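Side-chain contacts in soluble lytic transglycosylase B3 (Pseudomonas aeruginosa, PDB 5ANZ), which probably cleaves the glycan strands of peptidoglycan as a multidomain lytic transglycosylase that takes part in bacterial cell-wall turnover and recycling: residues A[200-203]-A[208-211]; A[182-187]-A[192-197]; A[399-404]-A[414-419]; A[393-398]-A[403-408]; A[271-276]-A[319-324]. All coordinates share one frame; numbering follows the deposited sequence.

Interaction 1 of 5, residues A[200-203]-A[208-211]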
# COMPACT_ATOMS: atom_id res chain seq x y z
N GLY A 200 -10.76 -7.95 -5.66
CA GLY A 200 -10.03 -9.02 -6.31
C GLY A 200 -8.65 -9.33 -5.75
O GLY A 200 -7.94 -10.15 -6.32
N ALA A 201 -8.27 -8.68 -4.65
CA ALA A 201 -7.01 -9.01 -3.98
C ALA A 201 -7.15 -10.34 -3.26
O ALA A 201 -8.06 -10.51 -2.45
CB ALA A 201 -6.61 -7.90 -2.99
N MET A 202 -6.25 -11.28 -3.53
CA MET A 202 -6.53 -12.68 -3.20
C MET A 202 -5.68 -13.22 -2.06
O MET A 202 -4.48 -12.95 -1.96
CB MET A 202 -6.30 -13.57 -4.43
CG MET A 202 -7.00 -13.09 -5.66
SD MET A 202 -6.78 -14.27 -7.01
CE MET A 202 -5.00 -14.38 -7.12
N GLY A 203 -6.31 -14.01 -1.21
CA GLY A 203 -5.55 -14.89 -0.33
C GLY A 203 -4.69 -14.19 0.70
O GLY A 203 -4.98 -13.08 1.12
N ILE A 208 -3.56 -9.29 -6.60
CA ILE A 208 -4.58 -9.38 -7.66
C ILE A 208 -4.13 -10.47 -8.64
O ILE A 208 -2.96 -10.84 -8.68
CB ILE A 208 -4.79 -8.04 -8.38
CG1 ILE A 208 -3.49 -7.56 -9.04
CG2 ILE A 208 -5.31 -6.98 -7.42
CD1 ILE A 208 -3.65 -6.25 -9.82
N PRO A 209 -5.07 -11.01 -9.42
CA PRO A 209 -4.74 -12.15 -10.29
C PRO A 209 -3.52 -11.95 -11.20
O PRO A 209 -2.68 -12.86 -11.27
CB PRO A 209 -6.02 -12.32 -11.11
CG PRO A 209 -7.12 -11.96 -10.09
CD PRO A 209 -6.53 -10.78 -9.35
N THR A 210 -3.39 -10.81 -11.87
CA THR A 210 -2.25 -10.64 -12.76
C THR A 210 -0.93 -10.63 -11.96
O THR A 210 0.10 -11.12 -12.43
CB THR A 210 -2.36 -9.37 -13.64
OG1 THR A 210 -2.49 -8.21 -12.80
CG2 THR A 210 -3.57 -9.47 -14.58
N THR A 211 -0.95 -10.09 -10.73
CA THR A 211 0.25 -10.14 -9.90
C THR A 211 0.56 -11.57 -9.46
O THR A 211 1.72 -12.00 -9.45
CB THR A 211 0.09 -9.23 -8.65
OG1 THR A 211 -0.06 -7.88 -9.08
CG2 THR A 211 1.30 -9.36 -7.73
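Met202 lays its SD–CE bond over one face of the Pro209 ring, the two side chains meeting obliquely. The methionine leaves the backbone with CG anti to its carbonyl carbon (chi1 -50°) and runs straight to the sulfur. A turn at chi3 (-57°) then brings the methyl round, and the SD–CE bond runs almost parallel to the line from CG to CA of the proline. Each end of that bond has its own partner: Met202 SD sits 3.9 Å from Pro209 CG, and Met202 CE sits 3.9 Å from Pro209 CA. The match is purely apolar, and no hydrogen bond crosses between the segments.

Backbone atoms add the rest. The carbonyl of Gly200 comes against the start of the helix, its O 3.4 Å from Pro209 CD and 3.7 Å from Ile208 CA. Ala201 turns its methyl away from residues 208-211 and offers its CA instead, 4.3 Å from Ile208 CG2. Ile208 CB also points away from the loop, although its CG2 still reaches Ala201; Pro209 supplies the side-chain contact to Met202.

Behind the pair, Met202 also packs on Ile183, Met194 and Trp228, while Gln176 of helix 170-186 accepts a hydrogen bond from Thr210 N. Ile208 occupies the N-cap position of helix 209-215. Because Ile208 and Thr211 bind N-acetylglucosamine in a structure of this protein, the contact joins the Gly-Ala-Met-Gly loop to the helix start that lines a sugar-binding site of the lysozyme-like transglycosylase domain.

Interaction 2 of 5, residues A[182-187]-A[192-197]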
# COMPACT_ATOMS: atom_id res chain seq x y z
N LYS A 182 -7.58 -18.24 -15.41
CA LYS A 182 -6.39 -19.00 -15.78
C LYS A 182 -5.78 -19.69 -14.58
O LYS A 182 -5.25 -20.80 -14.69
CB LYS A 182 -5.35 -18.09 -16.45
CG LYS A 182 -5.85 -17.48 -17.75
CD LYS A 182 -4.75 -16.68 -18.45
CE LYS A 182 -5.24 -16.15 -19.79
NZ LYS A 182 -4.33 -15.11 -20.36
N ILE A 183 -5.85 -19.02 -13.43
CA ILE A 183 -5.40 -19.60 -12.17
C ILE A 183 -6.23 -20.84 -11.83
O ILE A 183 -5.68 -21.88 -11.47
CB ILE A 183 -5.49 -18.59 -11.03
CG1 ILE A 183 -4.55 -17.40 -11.31
CG2 ILE A 183 -5.14 -19.27 -9.71
CD1 ILE A 183 -4.65 -16.27 -10.28
N LEU A 184 -7.54 -20.73 -11.99
CA LEU A 184 -8.41 -21.90 -11.78
C LEU A 184 -8.10 -23.01 -12.78
O LEU A 184 -8.05 -24.17 -12.42
CB LEU A 184 -9.89 -21.52 -11.88
CG LEU A 184 -10.32 -20.54 -10.79
CD1 LEU A 184 -11.78 -20.16 -10.95
CD2 LEU A 184 -10.04 -21.14 -9.40
N GLN A 185 -7.91 -22.63 -14.04
CA GLN A 185 -7.60 -23.60 -15.08
C GLN A 185 -6.30 -24.35 -14.76
O GLN A 185 -6.21 -25.56 -14.99
CB GLN A 185 -7.49 -22.89 -16.43
CG GLN A 185 -7.19 -23.81 -17.59
CD GLN A 185 -7.91 -23.38 -18.85
OE1 GLN A 185 -9.10 -23.06 -18.82
NE2 GLN A 185 -7.20 -23.38 -19.97
N HIS A 186 -5.32 -23.65 -14.21
CA HIS A 186 -4.05 -24.27 -13.90
C HIS A 186 -4.13 -25.12 -12.64
O HIS A 186 -3.31 -26.02 -12.44
CB HIS A 186 -2.95 -23.23 -13.75
CG HIS A 186 -1.57 -23.82 -13.75
ND1 HIS A 186 -0.76 -23.82 -12.64
CD2 HIS A 186 -0.88 -24.45 -14.73
CE1 HIS A 186 0.38 -24.43 -12.94
NE2 HIS A 186 0.34 -24.81 -14.19
N GLY A 187 -5.11 -24.83 -11.79
CA GLY A 187 -5.36 -25.62 -10.60
C GLY A 187 -4.67 -25.20 -9.31
O GLY A 187 -4.55 -26.02 -8.38
N SER A 192 -14.17 -22.93 -5.34
CA SER A 192 -14.84 -22.69 -4.07
C SER A 192 -13.97 -21.97 -3.04
O SER A 192 -14.51 -21.31 -2.16
CB SER A 192 -15.32 -24.00 -3.45
OG SER A 192 -16.35 -24.58 -4.24
N PHE A 193 -12.65 -22.12 -3.14
CA PHE A 193 -11.76 -21.53 -2.13
C PHE A 193 -10.95 -20.35 -2.66
O PHE A 193 -10.01 -19.89 -2.01
CB PHE A 193 -10.81 -22.61 -1.57
CG PHE A 193 -11.54 -23.78 -0.97
CD1 PHE A 193 -12.52 -23.59 -0.00
CD2 PHE A 193 -11.26 -25.08 -1.38
CE1 PHE A 193 -13.19 -24.67 0.55
CE2 PHE A 193 -11.94 -26.15 -0.83
CZ PHE A 193 -12.91 -25.94 0.12
N MET A 194 -11.31 -19.84 -3.84
CA MET A 194 -10.60 -18.67 -4.38
C MET A 194 -11.17 -17.41 -3.76
O MET A 194 -12.05 -16.74 -4.33
CB MET A 194 -10.69 -18.61 -5.90
CG MET A 194 -9.75 -17.56 -6.45
SD MET A 194 -9.96 -17.44 -8.24
CE MET A 194 -8.28 -17.55 -8.75
N ILE A 195 -10.66 -17.10 -2.57
CA ILE A 195 -11.22 -16.07 -1.72
C ILE A 195 -10.33 -14.83 -1.74
O ILE A 195 -9.12 -14.92 -1.93
CB ILE A 195 -11.38 -16.56 -0.27
CG1 ILE A 195 -12.30 -17.77 -0.21
CG2 ILE A 195 -11.92 -15.45 0.61
CD1 ILE A 195 -13.59 -17.53 -0.88
N GLY A 196 -10.95 -13.68 -1.54
CA GLY A 196 -10.20 -12.44 -1.47
C GLY A 196 -11.10 -11.25 -1.15
O GLY A 196 -12.25 -11.40 -0.70
N SER A 197 -10.57 -10.05 -1.37
CA SER A 197 -11.31 -8.82 -1.08
C SER A 197 -12.27 -8.43 -2.19
O SER A 197 -12.26 -9.02 -3.27
CB SER A 197 -10.31 -7.67 -0.85
OG SER A 197 -9.89 -7.18 -2.13
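Met194 inserts its sulfur and methyl between Ile183 and Leu184, two consecutive residues near the end of helix 170-186. CG is anti to the backbone N (chi1 -169°), and chi2 near 180° carries the chain straight on to SD; CB and CG only span the gap. The sulfur is the first atom to arrive: Met194 SD lies 3.9 Å from Leu184 CD2 and 4.0 Å from Leu184 CG, the side chains crossing at a slant. At chi3 (-130°) the chain bends, and the methyl swings onto the isoleucine. Met194 CE then rests 3.7 Å from Ile183 CG2 and 3.8 Å from Ile183 CB, with Ile183 CD1 a little farther at 4.1 Å. Met194 CE keeps touch with the leucine as well, 4.1 Å from Leu184 CD2. Met194 and Ile183 cross at about a right angle.

Met194 is itself the centre of an inverse gamma turn, just ahead of strand 195-196, which pairs antiparallel with strand 154-155. Around this buried contact, Leu184 also packs on Thr68 and Ala72 of helix 66-73 and on Ile157 of helix 156-166. Ile183 reaches His212 and Asn213 of helix 209-215, and Met194 lies against Val156, placing the methionine where helices 156-166 and 170-186 approach the start of the two-stranded sheet.

Interaction 3 of 5, residues A[399-404]-A[414-419]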
# COMPACT_ATOMS: atom_id res chain seq x y z
N GLN A 399 3.79 29.75 1.74
CA GLN A 399 4.81 30.78 1.65
C GLN A 399 4.19 32.18 1.57
O GLN A 399 4.72 33.13 2.15
CB GLN A 399 5.73 30.52 0.45
CG GLN A 399 6.65 29.33 0.68
CD GLN A 399 7.24 28.77 -0.61
OE1 GLN A 399 6.58 28.73 -1.65
NE2 GLN A 399 8.49 28.31 -0.54
N GLU A 400 3.07 32.30 0.88
CA GLU A 400 2.37 33.58 0.79
C GLU A 400 1.92 34.06 2.16
O GLU A 400 1.95 35.26 2.46
CB GLU A 400 1.17 33.48 -0.15
CG GLU A 400 0.48 34.82 -0.39
CD GLU A 400 -0.61 34.74 -1.43
OE1 GLU A 400 -0.96 33.63 -1.87
OE2 GLU A 400 -1.13 35.81 -1.82
N PHE A 401 1.51 33.11 3.00
CA PHE A 401 1.08 33.39 4.36
C PHE A 401 2.27 33.49 5.33
O PHE A 401 2.11 33.91 6.47
CB PHE A 401 0.11 32.31 4.84
CG PHE A 401 -1.18 32.26 4.08
CD1 PHE A 401 -1.65 33.36 3.39
CD2 PHE A 401 -1.94 31.09 4.06
CE1 PHE A 401 -2.85 33.32 2.69
CE2 PHE A 401 -3.15 31.04 3.36
CZ PHE A 401 -3.60 32.15 2.67
N GLY A 402 3.45 33.08 4.87
CA GLY A 402 4.64 33.11 5.70
C GLY A 402 4.77 31.89 6.59
O GLY A 402 5.52 31.89 7.57
N TRP A 403 4.04 30.84 6.23
CA TRP A 403 4.05 29.58 6.97
C TRP A 403 5.14 28.65 6.44
O TRP A 403 5.56 28.78 5.29
CB TRP A 403 2.71 28.87 6.86
CG TRP A 403 1.52 29.61 7.42
CD1 TRP A 403 1.50 30.85 7.97
CD2 TRP A 403 0.18 29.11 7.49
NE1 TRP A 403 0.22 31.17 8.37
CE2 TRP A 403 -0.61 30.11 8.09
CE3 TRP A 403 -0.43 27.91 7.09
CZ2 TRP A 403 -1.97 29.95 8.30
CZ3 TRP A 403 -1.78 27.76 7.31
CH2 TRP A 403 -2.54 28.77 7.91
N PRO A 404 5.58 27.69 7.26
CA PRO A 404 6.49 26.68 6.73
C PRO A 404 5.86 25.96 5.55
O PRO A 404 4.68 25.59 5.62
CB PRO A 404 6.71 25.74 7.92
CG PRO A 404 6.40 26.58 9.12
CD PRO A 404 5.28 27.47 8.68
N LEU A 414 -7.33 25.88 5.28
CA LEU A 414 -8.62 26.10 4.67
C LEU A 414 -9.34 27.31 5.30
O LEU A 414 -9.96 28.11 4.59
CB LEU A 414 -9.49 24.84 4.79
CG LEU A 414 -10.72 24.80 3.89
CD1 LEU A 414 -10.30 24.98 2.43
CD2 LEU A 414 -11.45 23.49 4.08
N ASP A 415 -9.24 27.45 6.62
CA ASP A 415 -9.88 28.58 7.32
C ASP A 415 -9.25 29.92 6.93
O ASP A 415 -9.95 30.93 6.82
CB ASP A 415 -9.79 28.41 8.84
CG ASP A 415 -10.70 27.31 9.36
OD1 ASP A 415 -11.71 27.01 8.69
OD2 ASP A 415 -10.40 26.76 10.44
N ARG A 416 -7.94 29.93 6.76
CA ARG A 416 -7.24 31.15 6.35
C ARG A 416 -7.67 31.54 4.94
O ARG A 416 -7.94 32.70 4.66
CB ARG A 416 -5.73 30.96 6.43
CG ARG A 416 -4.92 32.13 5.90
CD ARG A 416 -5.13 33.38 6.74
NE ARG A 416 -3.86 34.04 7.03
CZ ARG A 416 -3.24 34.88 6.20
NH1 ARG A 416 -3.78 35.16 5.02
NH2 ARG A 416 -2.09 35.44 6.55
N LEU A 417 -7.74 30.54 4.06
CA LEU A 417 -8.12 30.74 2.67
C LEU A 417 -9.51 31.35 2.49
O LEU A 417 -9.74 32.08 1.53
CB LEU A 417 -8.06 29.40 1.92
CG LEU A 417 -6.66 28.99 1.46
CD1 LEU A 417 -6.61 27.52 1.10
CD2 LEU A 417 -6.24 29.84 0.28
N ARG A 418 -10.43 31.07 3.41
CA ARG A 418 -11.80 31.56 3.26
C ARG A 418 -12.13 32.73 4.17
O ARG A 418 -13.29 32.93 4.53
CB ARG A 418 -12.80 30.43 3.50
CG ARG A 418 -12.67 29.75 4.85
CD ARG A 418 -13.96 29.04 5.23
NE ARG A 418 -13.72 27.78 5.93
CZ ARG A 418 -13.70 26.60 5.32
NH1 ARG A 418 -13.90 26.52 4.01
NH2 ARG A 418 -13.48 25.49 6.02
N THR A 419 -11.13 33.53 4.54
CA THR A 419 -11.36 34.71 5.36
C THR A 419 -12.33 35.68 4.68
O THR A 419 -12.34 36.88 4.99
CB THR A 419 -10.05 35.46 5.67
OG1 THR A 419 -9.32 35.67 4.45
CG2 THR A 419 -9.20 34.68 6.65
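Arg416 lies along one face of the Phe401 ring, making a cation-pi contact between the ends of helices 388-401 and 411-417 in the putative peptidoglycan-binding domain. Helix 388-401 finishes in a Schellman motif, with Gly402 at positive phi as its C-prime residue. The conformation of the arginine explains how its contacts with the ring form. Its CG stands anti to the backbone N (chi1 175°), and bends at chi2 (65°) and chi3 fold the chain back over the aromatic ring, so that the two side chains run past each other in opposite directions. Two parts of Arg416 therefore use the same ring face: CG makes a CH-pi contact 3.6 Å from the Phe401 ring centroid, and CZ stands 4.0 Å from that centroid. The guanidinium is not parallel to the ring but inclined by 36°.

Phe401 has other neighbours too. Leu417 CD2 approaches the ring edge, 4.2 Å from Phe401 CZ. Phe401 CB lies over one indole face of Trp403, toward its rim, and Trp403 CH2 touches Arg416 CB at 4.1 Å. Phe401, Trp403 and Arg416 also touch crystal neighbours, so lattice packing may influence the conformation of the arginine. The guanidinium tilt carries Arg416 NH1 to 3.1 Å from Phe401 CE1.

Interaction 4 of 5, residues A[393-398]-A[403-408]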
# COMPACT_ATOMS: atom_id res chain seq x y z
N ALA A 393 0.97 23.67 -5.01
CA ALA A 393 0.09 24.81 -4.81
C ALA A 393 -0.01 25.15 -3.34
O ALA A 393 -0.02 26.31 -2.96
CB ALA A 393 -1.28 24.51 -5.38
N ILE A 394 -0.10 24.11 -2.52
CA ILE A 394 -0.17 24.32 -1.08
C ILE A 394 1.08 25.04 -0.59
O ILE A 394 0.99 26.01 0.15
CB ILE A 394 -0.36 22.98 -0.34
CG1 ILE A 394 -1.75 22.43 -0.65
CG2 ILE A 394 -0.19 23.17 1.16
CD1 ILE A 394 -1.93 21.00 -0.18
N ARG A 395 2.25 24.58 -1.03
CA ARG A 395 3.51 25.20 -0.60
C ARG A 395 3.59 26.67 -1.00
O ARG A 395 4.07 27.50 -0.24
CB ARG A 395 4.70 24.43 -1.17
CG ARG A 395 4.83 23.04 -0.61
CD ARG A 395 6.19 22.46 -0.94
NE ARG A 395 6.50 21.34 -0.07
CZ ARG A 395 6.34 20.06 -0.40
NH1 ARG A 395 5.87 19.74 -1.60
NH2 ARG A 395 6.66 19.11 0.48
N ALA A 396 3.11 27.00 -2.20
CA ALA A 396 3.14 28.40 -2.64
C ALA A 396 2.23 29.25 -1.76
O ALA A 396 2.55 30.39 -1.41
CB ALA A 396 2.72 28.52 -4.10
N CYS A 397 1.09 28.67 -1.38
CA CYS A 397 0.13 29.38 -0.55
C CYS A 397 0.67 29.55 0.87
O CYS A 397 0.53 30.63 1.47
CB CYS A 397 -1.20 28.64 -0.53
SG CYS A 397 -2.53 29.57 0.25
N GLN A 398 1.30 28.51 1.40
CA GLN A 398 1.90 28.59 2.73
C GLN A 398 2.95 29.69 2.77
O GLN A 398 2.99 30.50 3.71
CB GLN A 398 2.49 27.24 3.14
CG GLN A 398 1.43 26.17 3.38
CD GLN A 398 2.02 24.79 3.59
OE1 GLN A 398 2.90 24.35 2.85
NE2 GLN A 398 1.52 24.09 4.61
N TRP A 403 4.04 30.84 6.23
CA TRP A 403 4.05 29.58 6.97
C TRP A 403 5.14 28.65 6.44
O TRP A 403 5.56 28.78 5.29
CB TRP A 403 2.71 28.87 6.86
CG TRP A 403 1.52 29.61 7.42
CD1 TRP A 403 1.50 30.85 7.97
CD2 TRP A 403 0.18 29.11 7.49
NE1 TRP A 403 0.22 31.17 8.37
CE2 TRP A 403 -0.61 30.11 8.09
CE3 TRP A 403 -0.43 27.91 7.09
CZ2 TRP A 403 -1.97 29.95 8.30
CZ3 TRP A 403 -1.78 27.76 7.31
CH2 TRP A 403 -2.54 28.77 7.91
N PRO A 404 5.58 27.69 7.26
CA PRO A 404 6.49 26.68 6.73
C PRO A 404 5.86 25.96 5.55
O PRO A 404 4.68 25.59 5.62
CB PRO A 404 6.71 25.74 7.92
CG PRO A 404 6.40 26.58 9.12
CD PRO A 404 5.28 27.47 8.68
N ALA A 405 6.62 25.78 4.47
CA ALA A 405 6.06 25.22 3.24
C ALA A 405 6.19 23.71 3.17
O ALA A 405 6.96 23.18 2.36
CB ALA A 405 6.74 25.87 2.03
N ASP A 406 5.45 23.00 4.02
CA ASP A 406 5.59 21.54 4.07
C ASP A 406 4.63 20.81 3.12
O ASP A 406 4.70 19.59 2.97
CB ASP A 406 5.39 21.03 5.51
CG ASP A 406 4.03 21.40 6.11
OD1 ASP A 406 3.12 21.83 5.36
OD2 ASP A 406 3.87 21.25 7.34
N GLY A 407 3.74 21.56 2.47
CA GLY A 407 2.80 20.96 1.54
C GLY A 407 1.73 20.12 2.20
O GLY A 407 0.99 19.41 1.53
N TYR A 408 1.65 20.20 3.53
CA TYR A 408 0.66 19.44 4.28
C TYR A 408 -0.51 20.34 4.67
O TYR A 408 -0.37 21.23 5.50
CB TYR A 408 1.31 18.83 5.53
CG TYR A 408 0.39 17.94 6.33
CD1 TYR A 408 0.10 16.65 5.91
CD2 TYR A 408 -0.19 18.40 7.50
CE1 TYR A 408 -0.74 15.83 6.64
CE2 TYR A 408 -1.04 17.59 8.24
CZ TYR A 408 -1.31 16.31 7.80
OH TYR A 408 -2.15 15.50 8.52
O HOH W 1 -1.23 23.80 6.16
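Gln398 spends both ends of its amide on the loop 403-408. Gln398 OE1 accepts from Gly407 N at 2.9 Å, the donor lying in the carbonyl plane on a lone pair. Gln398 NE2 donates to Asp406 OD1, also at 2.9 Å, and again to a water that in turn donates a hydrogen bond to Tyr408 O (water to Tyr408 O, 2.8 Å). Asp406 OD1 has two donors: Gln398 NE2 comes on the syn side but tilted 31° out of the carboxylate plane, and Tyr408 N, at 2.9 Å, from above the other face. The Tyr408 bond closes an Asx turn, and Ala405 just before it centres an inverse gamma turn. In the putative peptidoglycan-binding domain these turns lead from helix 388-401 toward helix 411-417, and Trp403 N to Gln398 O, 2.8 Å, is the outer bond of the Schellman motif that ends the first helix.

Arg395 adds another grip: NE, with the acceptor in the guanidinium plane, donates to Ala405 O at 3.1 Å. NH1 and NH2 turn to the transglycosylase domain, NH1 in a salt bridge with Glu269 and NH2 to Ala268 O. Asp406 OD2 accepts from His309 N, while Ile394 CG2 packs on Gly407 CA at 3.7 Å.

Interaction 5 of 5, residues A[271-276]-A[319-324]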
# COMPACT_ATOMS: atom_id res chain seq x y z
N THR A 271 9.90 12.14 -4.91
CA THR A 271 10.61 12.35 -6.17
C THR A 271 11.93 13.10 -5.97
O THR A 271 12.74 13.20 -6.89
CB THR A 271 9.77 13.15 -7.17
OG1 THR A 271 9.38 14.39 -6.56
CG2 THR A 271 8.55 12.36 -7.58
N ILE A 272 12.12 13.65 -4.77
CA ILE A 272 13.38 14.30 -4.44
C ILE A 272 14.21 13.29 -3.65
O ILE A 272 13.82 12.86 -2.56
CB ILE A 272 13.18 15.59 -3.62
CG1 ILE A 272 12.40 16.63 -4.43
CG2 ILE A 272 14.53 16.17 -3.19
CD1 ILE A 272 12.24 17.97 -3.74
N ARG A 273 15.34 12.88 -4.22
CA ARG A 273 16.23 11.95 -3.54
C ARG A 273 17.64 12.52 -3.45
O ARG A 273 18.13 13.15 -4.38
CB ARG A 273 16.22 10.59 -4.25
CG ARG A 273 14.87 9.90 -4.19
CD ARG A 273 14.95 8.45 -4.64
NE ARG A 273 15.09 8.34 -6.09
CZ ARG A 273 14.06 8.33 -6.93
NH1 ARG A 273 12.82 8.45 -6.47
NH2 ARG A 273 14.28 8.22 -8.23
N LYS A 274 18.26 12.30 -2.30
CA LYS A 274 19.59 12.81 -2.01
C LYS A 274 20.37 11.77 -1.24
O LYS A 274 19.78 11.04 -0.43
CB LYS A 274 19.51 14.11 -1.21
CG LYS A 274 18.88 15.28 -1.94
CD LYS A 274 18.86 16.51 -1.04
CE LYS A 274 18.01 17.61 -1.64
NZ LYS A 274 18.54 18.08 -2.94
N PRO A 275 21.68 11.68 -1.47
CA PRO A 275 22.46 10.76 -0.63
C PRO A 275 22.35 11.15 0.84
O PRO A 275 22.20 12.33 1.14
CB PRO A 275 23.90 10.94 -1.14
CG PRO A 275 23.76 11.60 -2.49
CD PRO A 275 22.52 12.43 -2.42
N LEU A 276 22.40 10.17 1.73
CA LEU A 276 22.32 10.46 3.17
C LEU A 276 23.38 11.47 3.59
O LEU A 276 23.14 12.32 4.45
CB LEU A 276 22.49 9.17 3.98
CG LEU A 276 21.32 8.19 3.91
CD1 LEU A 276 21.61 7.00 4.79
CD2 LEU A 276 20.02 8.87 4.31
N ASN A 319 14.39 0.62 -0.05
CA ASN A 319 13.48 -0.46 0.35
C ASN A 319 12.08 0.07 0.68
O ASN A 319 11.10 -0.65 0.56
CB ASN A 319 14.06 -1.26 1.52
CG ASN A 319 15.15 -2.23 1.09
OD1 ASN A 319 15.36 -2.47 -0.10
ND2 ASN A 319 15.84 -2.82 2.05
N PHE A 320 12.00 1.34 1.09
CA PHE A 320 10.69 1.99 1.24
C PHE A 320 9.98 2.06 -0.11
O PHE A 320 8.78 1.80 -0.22
CB PHE A 320 10.86 3.39 1.84
CG PHE A 320 9.57 4.04 2.27
CD1 PHE A 320 9.06 3.78 3.53
CD2 PHE A 320 8.91 4.94 1.44
CE1 PHE A 320 7.89 4.39 3.96
CE2 PHE A 320 7.74 5.55 1.87
CZ PHE A 320 7.23 5.27 3.14
N ARG A 321 10.73 2.41 -1.16
CA ARG A 321 10.16 2.44 -2.50
C ARG A 321 9.67 1.06 -2.93
O ARG A 321 8.67 0.95 -3.65
CB ARG A 321 11.18 2.98 -3.50
CG ARG A 321 11.65 4.40 -3.18
CD ARG A 321 12.70 4.88 -4.18
NE ARG A 321 12.15 5.02 -5.53
CZ ARG A 321 12.88 5.19 -6.63
NH1 ARG A 321 14.21 5.23 -6.57
NH2 ARG A 321 12.27 5.31 -7.81
N ALA A 322 10.38 0.01 -2.51
CA ALA A 322 9.95 -1.36 -2.84
C ALA A 322 8.60 -1.68 -2.19
O ALA A 322 7.73 -2.30 -2.81
CB ALA A 322 11.01 -2.37 -2.38
N ILE A 323 8.43 -1.27 -0.95
CA ILE A 323 7.18 -1.52 -0.26
C ILE A 323 6.05 -0.76 -0.94
O ILE A 323 4.93 -1.26 -1.04
CB ILE A 323 7.29 -1.10 1.21
CG1 ILE A 323 8.37 -1.93 1.91
CG2 ILE A 323 5.91 -1.23 1.89
CD1 ILE A 323 8.84 -1.33 3.23
N LEU A 324 6.33 0.42 -1.47
CA LEU A 324 5.29 1.20 -2.14
C LEU A 324 4.74 0.50 -3.38
O LEU A 324 3.62 0.78 -3.83
CB LEU A 324 5.84 2.58 -2.52
CG LEU A 324 6.03 3.56 -1.37
CD1 LEU A 324 6.74 4.80 -1.90
CD2 LEU A 324 4.69 3.95 -0.79
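Bends at chi3, -74° in Arg273 and 65° in Arg321, turn two guanidinium groups face to face. In both residues CG is anti to the carbonyl carbon, and the chains approach from opposite directions before each folds over at its end. The result is a stack of like groups: the planes are only 13° apart and the centres 3.4 Å. The overlap is displaced rather than atom on atom. Arg321 NH1 sits over the centre of the Arg273 group, 3.1 Å from Arg273 CZ, and Arg273 NH1 sits over that of Arg321, 3.3 Å from Arg321 CZ. All the facing nitrogens are donors, so no hydrogen bond links them; Arg273 NE and Arg321 NH1 are 3.3 Å apart.

This surface pairing joins the approach to strand 274-275, at the edge of a five-stranded antiparallel sheet, to helix 318-324, both within the transglycosylase SLT domain. Arg273 leans on Gln300 and Ser302 of the adjacent strand 300-304, and its NH1 makes a weak hydrogen bond to Leu270 O. Solvent may screen the two charges in this position, where Arg273 is exposed and Arg321 partly so. A bound diethylene glycol lies about 7 Å from the side chain of Arg321.

How the interactions relate
Along the chain the order is interaction 2, interaction 1, interaction 5, then the overlapping pair 4 and 3. Interactions 1 and 2, centres 9 Å apart, touch through Met202, Ile183 and Met194 and a probable hydrogen bond from Gly203 N to Ile195 O, so packing is continuous up to the start of helix 209-215, which carries a sugar-site residue. Interaction 5 belongs to the same transglycosylase domain but lies across the chain's centre, about 26 Å from interaction 1 between centres. Interactions 3 and 4, centres 8 Å apart, share helix 388-401 and Trp403 in the putative peptidoglycan-binding domain. Interactions 4 and 5 are about 7 Å apart between nearest atoms, and the Arg395–Glu269 salt bridge links the two domains here.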